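Local atomic coordinates of heavy metal cation tricomponent efflux pump ZneA(CzcA-like) (Cupriavidus metallidurans, PDB entry 4K0J), a protein that exports zinc ions in exchange for protons, probably as the inner-membrane pump of a three-part heavy-metal efflux system of the RND superfamily. Residues R434-G439 with A928-A933; F584-H589 with W621-D626; L667-Y672 with I841-G846. One frame throughout, in Å; residues are numbered along the deposited sequence.

Contact 1 (R434-G439 with A928-A933); sequences RPIFFG and AIIMIA
Ile929 meets Pro435 and Gly439 with two different methyls. Its CG2 lies 4.0 Å from Pro435 CB and also rests near the proline carbonyl oxygen, which accepts a weak helix bond from Gly439 N. The other branch runs out straight, CD1 anti to CA (chi2 170°), and ends 3.9 Å from Gly439 CA; glycine suits this place because its bare backbone is itself the surface that the methyl touches. Further along, Ile930 bends instead of extending: chi2 of -62° turns CD1 so that this methyl lies 3.7 Å from Pro435 CB and 4.2 Å from Ile436 CD1. Ala933, one turn beyond Ile929, brings only a methyl, and its CB lies 3.6 Å from Pro435 CG. Pro435 thus touches three residues of 928-933. It fits in the first turn of helix 433-447, where its ring nitrogen, lacking a hydrogen, interrupts no helical bond. The segments run nearly antiparallel, at 152° with axes 9.6 Å apart, in two predicted transmembrane helices, and Ile887 of helix 884-888 packs on Ile929 as well. With no hydrogen bond or charge pair between the segments, cohesion here comes from apolar side-chain packing and is not directional, as suits a buried helix pair within a membrane.

Contact 2 (F584-H589 with W621-D626); sequences FPEVEH and WTSGRD
Glu586 OE2 forms a salt bridge with Arg625 NH1, although the modelled place of OE2 is doubtful because it crowds the hydroxyl of Ser623. Carboxylate and guanidinium planes stand 75° apart, so the charges meet through one oxygen and one nitrogen and not as a flat, two-pronged pair. The rest of the glutamate lies on Trp621: CG sits 3.9 Å from the centroid of the five-membered ring, a CH-pi contact over the face, and CB is 3.7 Å from NE1. From there a bend at chi2 (91°) carries CD off toward the arginine. The indole NE1 is hydrogen-bonded to His616 O. Phe584 sets CE1 over a face of the guanidinium, its ring turned 71° from that plane, while Pro585 CG touches Ser623 CB at 4.1 Å. Proline suits the second position of the type I turn 584-587, where phi is fixed near the value its ring imposes. Leu630 of helix 627-638, with Asp626 at its N-cap position, packs on Glu586, Trp621 and Arg625. Here the entry to strand 587-595 meets the link from strand 608-615 to helix 627-638, within a ferredoxin-like beta-alpha-beta-beta-alpha-beta subdomain typical of the RND porter region.

Contact 3 (L667-Y672 with I841-G846); sequences LVVKVY and IQVAWG
Val669 presses CG2 onto the face of Trp845, 3.4 Å from the centroid of the six-membered ring and only 2° off its normal, a CH-pi contact centred on the benzene half. The second methyl, CG1, meets Val843 CG1 at 3.6 Å, and beyond it Val671 and Val843 lie side by side with their CG2 methyls in touch. Beta-branched valines suit this face, since they pack closely and accept the extended backbone. Beneath them five backbone hydrogen bonds zip the antiparallel strands, from Val668 N to Gly846 O (2.9 Å) as far as Tyr672 N to Gln842 O (2.7 Å). The other face is looser toward its Gln842 end, where that residue is exposed. Tyr672 turns a ring edge to Ala844, CE2 being 4.0 Å from the small CB, and its OH bonds to Glu802. Lys670 doubles back, chi4 of -78° bringing NZ to 3.4 Å from Gly846 CA, where glycine offers plain backbone to both the amine and Val668 CG2. Strand 667-672 has strand 807-812 on its far side, whereas 843-847 is the outermost strand of this ferredoxin-like sheet within the chain. Helices 676-690 and 820-830 pack on the valine and tryptophan face, through Leu690 against Val669 and Trp845 and through Ile830 against Trp845; helix 848-873 follows directly.

How the contacts relate
Following the chain from the N terminus, helix 433-447 supplies the first half of contact 1, whose loop closes only after 488 intervening residues, at helix 911-939. Contacts 2 and 3 are both nested inside that loop and follow one another in series. Contact 2 closes a short loop around the hairpin of strands 587-595 and 608-615; contact 3 closes a longer one from 667-672 to 841-846, joining the first and last strands of a second ferredoxin-like unit. Contact 1 ties two membrane helices, about 38 Å from either of the others at the nearest atoms, while contacts 2 and 3, about 19 Å apart at the nearest atoms, each join parts of one subdomain of the porter region.

Contact 1 (R434-G439 with A928-A933)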
loop_
_atom_site.group_PDB
_atom_site.type_symbol
_atom_site.label_atom_id
_atom_site.label_comp_id
_atom_site.label_asym_id
_atom_site.label_seq_id
_atom_site.Cartn_x
_atom_site.Cartn_y
_atom_site.Cartn_z
ATOM N N ARG C 434 5.330 -46.732 14.298
ATOM C CA ARG C 434 4.628 -45.829 15.225
ATOM C C ARG C 434 5.539 -44.943 16.101
ATOM O O ARG C 434 5.314 -43.727 16.193
ATOM C CB ARG C 434 3.620 -46.597 16.096
ATOM C CG ARG C 434 2.440 -47.187 15.338
ATOM C CD ARG C 434 1.398 -46.134 14.991
ATOM N NE ARG C 434 0.768 -45.561 16.179
ATOM C CZ ARG C 434 -0.279 -46.093 16.805
ATOM N NH1 ARG C 434 -0.816 -47.220 16.366
ATOM N NH2 ARG C 434 -0.785 -45.498 17.875
ATOM N N PRO C 435 6.568 -45.537 16.745
ATOM C CA PRO C 435 7.463 -44.684 17.535
ATOM C C PRO C 435 8.243 -43.700 16.665
ATOM O O PRO C 435 8.752 -42.707 17.183
ATOM C CB PRO C 435 8.430 -45.687 18.176
ATOM C CG PRO C 435 7.719 -46.988 18.139
ATOM C CD PRO C 435 6.926 -46.961 16.879
ATOM N N ILE C 436 8.333 -43.975 15.366
ATOM C CA ILE C 436 9.037 -43.088 14.443
ATOM C C ILE C 436 8.157 -41.957 13.917
ATOM O O ILE C 436 8.572 -40.806 13.920
ATOM C CB ILE C 436 9.689 -43.860 13.280
ATOM C CG1 ILE C 436 11.064 -44.351 13.712
ATOM C CG2 ILE C 436 9.836 -42.979 12.051
ATOM C CD1 ILE C 436 11.912 -43.258 14.322
ATOM N N PHE C 437 6.948 -42.275 13.470
ATOM C CA PHE C 437 6.022 -41.236 13.040
ATOM C C PHE C 437 5.728 -40.310 14.216
ATOM O O PHE C 437 5.838 -39.085 14.103
ATOM C CB PHE C 437 4.725 -41.840 12.496
ATOM C CG PHE C 437 3.850 -40.850 11.777
ATOM C CD1 PHE C 437 4.006 -40.626 10.419
ATOM C CD2 PHE C 437 2.872 -40.144 12.458
ATOM C CE1 PHE C 437 3.206 -39.716 9.755
ATOM C CE2 PHE C 437 2.069 -39.233 11.799
ATOM C CZ PHE C 437 2.236 -39.019 10.446
ATOM N N PHE C 438 5.383 -40.896 15.358
ATOM C CA PHE C 438 5.066 -40.080 16.524
ATOM C C PHE C 438 6.300 -39.425 17.143
ATOM O O PHE C 438 6.231 -38.291 17.603
ATOM C CB PHE C 438 4.255 -40.865 17.557
ATOM C CG PHE C 438 2.806 -41.016 17.189
ATOM C CD1 PHE C 438 2.317 -40.456 16.019
ATOM C CD2 PHE C 438 1.930 -41.698 18.012
ATOM C CE1 PHE C 438 0.986 -40.584 15.672
ATOM C CE2 PHE C 438 0.597 -41.830 17.674
ATOM C CZ PHE C 438 0.125 -41.272 16.502
ATOM N N GLY C 439 7.427 -40.127 17.134
ATOM C CA GLY C 439 8.666 -39.558 17.635
ATOM C C GLY C 439 9.120 -38.351 16.830
ATOM O O GLY C 439 9.563 -37.344 17.389
ATOM N N ALA C 928 14.424 -41.854 24.097
ATOM C CA ALA C 928 13.557 -42.331 25.173
ATOM C C ALA C 928 12.311 -43.033 24.626
ATOM O O ALA C 928 11.930 -44.107 25.099
ATOM C CB ALA C 928 13.160 -41.181 26.085
ATOM N N ILE C 929 11.685 -42.420 23.622
ATOM C CA ILE C 929 10.495 -42.980 22.992
ATOM C C ILE C 929 10.779 -44.343 22.390
ATOM O O ILE C 929 10.052 -45.290 22.651
ATOM C CB ILE C 929 9.927 -42.053 21.900
ATOM C CG1 ILE C 929 9.141 -40.904 22.532
ATOM C CG2 ILE C 929 9.011 -42.825 20.960
ATOM C CD1 ILE C 929 8.748 -39.829 21.544
ATOM N N ILE C 930 11.838 -44.441 21.591
ATOM C CA ILE C 930 12.204 -45.715 20.976
ATOM C C ILE C 930 12.432 -46.797 22.029
ATOM O O ILE C 930 11.878 -47.902 21.935
ATOM C CB ILE C 930 13.459 -45.581 20.098
ATOM C CG1 ILE C 930 13.139 -44.760 18.848
ATOM C CG2 ILE C 930 13.979 -46.952 19.694
ATOM C CD1 ILE C 930 12.084 -45.393 17.966
ATOM N N MET C 931 13.240 -46.467 23.034
ATOM C CA MET C 931 13.506 -47.384 24.137
ATOM C C MET C 931 12.215 -47.902 24.771
ATOM O O MET C 931 11.940 -49.108 24.753
ATOM C CB MET C 931 14.376 -46.701 25.195
ATOM C CG MET C 931 14.383 -47.401 26.545
ATOM S SD MET C 931 14.909 -49.117 26.436
ATOM C CE MET C 931 16.647 -48.916 26.061
ATOM N N ILE C 932 11.422 -46.979 25.308
ATOM C CA ILE C 932 10.207 -47.327 26.038
ATOM C C ILE C 932 9.178 -48.054 25.172
ATOM O O ILE C 932 8.458 -48.926 25.654
ATOM C CB ILE C 932 9.583 -46.080 26.716
ATOM C CG1 ILE C 932 9.818 -46.131 28.226
ATOM C CG2 ILE C 932 8.095 -45.963 26.421
ATOM C CD1 ILE C 932 11.271 -46.278 28.610
ATOM N N ALA C 933 9.129 -47.708 23.890
ATOM C CA ALA C 933 8.178 -48.320 22.968
ATOM C C ALA C 933 8.558 -49.760 22.645
ATOM O O ALA C 933 7.739 -50.668 22.800
ATOM C CB ALA C 933 8.063 -47.506 21.692
#

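Contact 2 (F584-H589 with W621-D626)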
loop_
_atom_site.group_PDB
_atom_site.type_symbol
_atom_site.label_atom_id
_atom_site.label_comp_id
_atom_site.label_asym_id
_atom_site.label_seq_id
_atom_site.Cartn_x
_atom_site.Cartn_y
_atom_site.Cartn_z
ATOM N N PHE C 584 49.931 -2.236 15.812
ATOM C CA PHE C 584 49.649 -3.654 15.944
ATOM C C PHE C 584 49.829 -4.336 14.597
ATOM O O PHE C 584 49.580 -3.733 13.555
ATOM C CB PHE C 584 48.229 -3.870 16.460
ATOM C CG PHE C 584 48.007 -3.360 17.853
ATOM C CD1 PHE C 584 48.463 -4.074 18.945
ATOM C CD2 PHE C 584 47.332 -2.170 18.073
ATOM C CE1 PHE C 584 48.259 -3.607 20.232
ATOM C CE2 PHE C 584 47.124 -1.701 19.357
ATOM C CZ PHE C 584 47.587 -2.420 20.436
ATOM N N PRO C 585 50.274 -5.598 14.612
ATOM C CA PRO C 585 50.515 -6.343 13.376
ATOM C C PRO C 585 49.224 -6.823 12.729
ATOM O O PRO C 585 49.256 -7.293 11.591
ATOM C CB PRO C 585 51.327 -7.556 13.849
ATOM C CG PRO C 585 51.789 -7.218 15.231
ATOM C CD PRO C 585 50.733 -6.338 15.796
ATOM N N GLU C 586 48.106 -6.702 13.439
ATOM C CA GLU C 586 46.854 -7.297 12.978
ATOM C C GLU C 586 45.863 -6.305 12.376
ATOM O O GLU C 586 44.756 -6.691 12.007
ATOM C CB GLU C 586 46.171 -8.067 14.112
ATOM C CG GLU C 586 47.104 -8.914 14.958
ATOM C CD GLU C 586 47.648 -8.156 16.153
ATOM O OE1 GLU C 586 47.598 -6.911 16.137
ATOM O OE2 GLU C 586 48.116 -8.804 17.114
ATOM N N VAL C 587 46.250 -5.036 12.276
ATOM C CA VAL C 587 45.354 -4.017 11.730
ATOM C C VAL C 587 45.669 -3.639 10.284
ATOM O O VAL C 587 46.668 -2.980 10.003
ATOM C CB VAL C 587 45.326 -2.758 12.605
ATOM C CG1 VAL C 587 44.381 -2.963 13.767
ATOM C CG2 VAL C 587 46.724 -2.423 13.100
ATOM N N GLU C 588 44.794 -4.058 9.376
ATOM C CA GLU C 588 44.959 -3.807 7.949
ATOM C C GLU C 588 44.868 -2.312 7.635
ATOM O O GLU C 588 45.805 -1.724 7.090
ATOM C CB GLU C 588 43.900 -4.585 7.161
ATOM C CG GLU C 588 44.130 -4.643 5.662
ATOM C CD GLU C 588 43.191 -5.617 4.975
ATOM O OE1 GLU C 588 42.544 -6.418 5.683
ATOM O OE2 GLU C 588 43.102 -5.580 3.729
ATOM N N HIS C 589 43.736 -1.708 7.980
ATOM C CA HIS C 589 43.538 -0.270 7.811
ATOM C C HIS C 589 42.829 0.317 9.026
ATOM O O HIS C 589 42.092 -0.376 9.725
ATOM C CB HIS C 589 42.703 0.022 6.563
ATOM C CG HIS C 589 43.370 -0.355 5.277
ATOM N ND1 HIS C 589 44.258 0.475 4.627
ATOM C CD2 HIS C 589 43.264 -1.466 4.512
ATOM C CE1 HIS C 589 44.678 -0.114 3.521
ATOM N NE2 HIS C 589 44.091 -1.293 3.429
ATOM N N TRP C 621 47.780 -14.436 11.748
ATOM C CA TRP C 621 48.084 -13.688 12.958
ATOM C C TRP C 621 49.366 -14.176 13.617
ATOM O O TRP C 621 49.345 -15.073 14.461
ATOM C CB TRP C 621 46.907 -13.714 13.936
ATOM C CG TRP C 621 45.877 -12.661 13.636
ATOM C CD1 TRP C 621 45.720 -11.982 12.462
ATOM C CD2 TRP C 621 44.878 -12.155 14.528
ATOM N NE1 TRP C 621 44.680 -11.093 12.565
ATOM C CE2 TRP C 621 44.145 -11.179 13.825
ATOM C CE3 TRP C 621 44.527 -12.436 15.853
ATOM C CZ2 TRP C 621 43.084 -10.481 14.399
ATOM C CZ3 TRP C 621 43.474 -11.740 16.422
ATOM C CH2 TRP C 621 42.765 -10.774 15.697
ATOM N N THR C 622 50.480 -13.573 13.212
ATOM C CA THR C 622 51.793 -13.911 13.747
ATOM C C THR C 622 51.840 -13.671 15.248
ATOM O O THR C 622 52.264 -14.539 16.009
ATOM C CB THR C 622 52.903 -13.084 13.072
ATOM O OG1 THR C 622 52.884 -13.321 11.658
ATOM C CG2 THR C 622 54.270 -13.460 13.629
ATOM N N SER C 623 51.402 -12.489 15.668
ATOM C CA SER C 623 51.332 -12.162 17.086
ATOM C C SER C 623 50.329 -13.073 17.784
ATOM O O SER C 623 49.145 -13.082 17.446
ATOM C CB SER C 623 50.923 -10.704 17.278
ATOM O OG SER C 623 49.595 -10.496 16.836
ATOM N N GLY C 624 50.810 -13.842 18.753
ATOM C CA GLY C 624 49.954 -14.744 19.500
ATOM C C GLY C 624 48.996 -13.982 20.388
ATOM O O GLY C 624 49.241 -13.806 21.580
ATOM N N ARG C 625 47.898 -13.521 19.798
ATOM C CA ARG C 625 46.906 -12.744 20.527
ATOM C C ARG C 625 45.493 -13.109 20.095
ATOM O O ARG C 625 45.188 -13.154 18.902
ATOM C CB ARG C 625 47.147 -11.247 20.326
ATOM C CG ARG C 625 46.360 -10.358 21.276
ATOM C CD ARG C 625 46.841 -8.905 21.248
ATOM N NE ARG C 625 48.289 -8.781 21.391
ATOM C CZ ARG C 625 49.085 -8.243 20.471
ATOM N NH1 ARG C 625 48.573 -7.768 19.345
ATOM N NH2 ARG C 625 50.391 -8.176 20.679
ATOM N N ASP C 626 44.638 -13.389 21.073
ATOM C CA ASP C 626 43.226 -13.630 20.812
ATOM C C ASP C 626 42.590 -12.307 20.412
ATOM O O ASP C 626 43.093 -11.245 20.780
ATOM C CB ASP C 626 42.551 -14.187 22.066
ATOM C CG ASP C 626 41.049 -14.287 21.924
ATOM O OD1 ASP C 626 40.575 -14.587 20.809
ATOM O OD2 ASP C 626 40.341 -14.056 22.926
#

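Contact 3 (L667-Y672 with I841-G846)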
loop_
_atom_site.group_PDB
_atom_site.type_symbol
_atom_site.label_atom_id
_atom_site.label_comp_id
_atom_site.label_asym_id
_atom_site.label_seq_id
_atom_site.Cartn_x
_atom_site.Cartn_y
_atom_site.Cartn_z
ATOM N N LEU C 667 24.983 -1.394 26.545
ATOM C CA LEU C 667 24.143 -1.035 27.678
ATOM C C LEU C 667 24.077 0.477 27.821
ATOM O O LEU C 667 25.038 1.175 27.505
ATOM C CB LEU C 667 24.715 -1.640 28.964
ATOM C CG LEU C 667 24.679 -3.163 29.105
ATOM C CD1 LEU C 667 25.708 -3.638 30.119
ATOM C CD2 LEU C 667 23.284 -3.615 29.507
ATOM N N VAL C 668 22.942 0.988 28.285
ATOM C CA VAL C 668 22.857 2.397 28.647
ATOM C C VAL C 668 22.096 2.556 29.944
ATOM O O VAL C 668 21.340 1.671 30.347
ATOM C CB VAL C 668 22.152 3.265 27.571
ATOM C CG1 VAL C 668 22.924 3.259 26.256
ATOM C CG2 VAL C 668 20.714 2.815 27.370
ATOM N N VAL C 669 22.309 3.693 30.597
ATOM C CA VAL C 669 21.510 4.084 31.749
ATOM C C VAL C 669 20.973 5.493 31.522
ATOM O O VAL C 669 21.734 6.461 31.480
ATOM C CB VAL C 669 22.318 4.042 33.058
ATOM C CG1 VAL C 669 21.476 4.570 34.209
ATOM C CG2 VAL C 669 22.775 2.627 33.347
ATOM N N LYS C 670 19.661 5.599 31.364
ATOM C CA LYS C 670 19.036 6.867 31.030
ATOM C C LYS C 670 18.547 7.608 32.275
ATOM O O LYS C 670 17.687 7.109 33.006
ATOM C CB LYS C 670 17.887 6.630 30.047
ATOM C CG LYS C 670 18.313 5.933 28.757
ATOM C CD LYS C 670 17.118 5.604 27.864
ATOM C CE LYS C 670 16.372 4.351 28.327
ATOM N NZ LYS C 670 17.042 3.076 27.944
ATOM N N VAL C 671 19.113 8.793 32.509
ATOM C CA VAL C 671 18.741 9.660 33.631
ATOM C C VAL C 671 17.817 10.783 33.164
ATOM O O VAL C 671 18.260 11.750 32.542
ATOM C CB VAL C 671 19.987 10.282 34.300
ATOM C CG1 VAL C 671 19.592 11.316 35.341
ATOM C CG2 VAL C 671 20.851 9.200 34.925
ATOM N N TYR C 672 16.533 10.649 33.470
ATOM C CA TYR C 672 15.518 11.542 32.931
ATOM C C TYR C 672 15.325 12.766 33.808
ATOM O O TYR C 672 15.611 12.728 34.997
ATOM C CB TYR C 672 14.191 10.794 32.794
ATOM C CG TYR C 672 14.236 9.624 31.838
ATOM C CD1 TYR C 672 13.804 9.760 30.528
ATOM C CD2 TYR C 672 14.709 8.381 32.246
ATOM C CE1 TYR C 672 13.841 8.703 29.652
ATOM C CE2 TYR C 672 14.750 7.312 31.376
ATOM C CZ TYR C 672 14.316 7.482 30.077
ATOM O OH TYR C 672 14.348 6.429 29.191
ATOM N N ILE C 841 13.160 13.203 38.814
ATOM C CA ILE C 841 14.217 12.564 38.035
ATOM C C ILE C 841 14.190 11.038 38.150
ATOM O O ILE C 841 14.384 10.479 39.231
ATOM C CB ILE C 841 15.612 13.100 38.424
ATOM C CG1 ILE C 841 15.815 14.499 37.840
ATOM C CG2 ILE C 841 16.714 12.162 37.940
ATOM C CD1 ILE C 841 17.252 14.968 37.866
ATOM N N GLN C 842 13.944 10.376 37.024
ATOM C CA GLN C 842 13.876 8.920 36.978
ATOM C C GLN C 842 15.109 8.342 36.292
ATOM O O GLN C 842 15.768 9.021 35.508
ATOM C CB GLN C 842 12.615 8.469 36.240
ATOM C CG GLN C 842 11.327 9.076 36.775
ATOM C CD GLN C 842 10.104 8.656 35.978
ATOM O OE1 GLN C 842 9.851 9.169 34.887
ATOM N NE2 GLN C 842 9.336 7.718 36.523
ATOM N N VAL C 843 15.412 7.084 36.585
ATOM C CA VAL C 843 16.563 6.414 35.992
ATOM C C VAL C 843 16.210 5.003 35.509
ATOM O O VAL C 843 15.670 4.192 36.266
ATOM C CB VAL C 843 17.742 6.336 36.983
ATOM C CG1 VAL C 843 18.797 5.369 36.479
ATOM C CG2 VAL C 843 18.343 7.713 37.203
ATOM N N ALA C 844 16.521 4.716 34.246
ATOM C CA ALA C 844 16.219 3.407 33.673
ATOM C C ALA C 844 17.446 2.754 33.045
ATOM O O ALA C 844 18.440 3.418 32.771
ATOM C CB ALA C 844 15.106 3.526 32.647
ATOM N N TRP C 845 17.368 1.444 32.825
ATOM C CA TRP C 845 18.415 0.714 32.118
ATOM C C TRP C 845 17.927 0.371 30.716
ATOM O O TRP C 845 16.727 0.203 30.497
ATOM C CB TRP C 845 18.794 -0.558 32.881
ATOM C CG TRP C 845 19.677 -0.296 34.057
ATOM C CD1 TRP C 845 19.296 0.167 35.286
ATOM C CD2 TRP C 845 21.098 -0.463 34.115
ATOM N NE1 TRP C 845 20.393 0.297 36.103
ATOM C CE2 TRP C 845 21.512 -0.085 35.408
ATOM C CE3 TRP C 845 22.060 -0.896 33.200
ATOM C CZ2 TRP C 845 22.847 -0.130 35.805
ATOM C CZ3 TRP C 845 23.383 -0.939 33.597
ATOM C CH2 TRP C 845 23.764 -0.560 34.887
ATOM N N GLY C 846 18.851 0.275 29.765
ATOM C CA GLY C 846 18.487 -0.009 28.387
ATOM C C GLY C 846 19.572 -0.736 27.616
ATOM O O GLY C 846 20.706 -0.846 28.082
#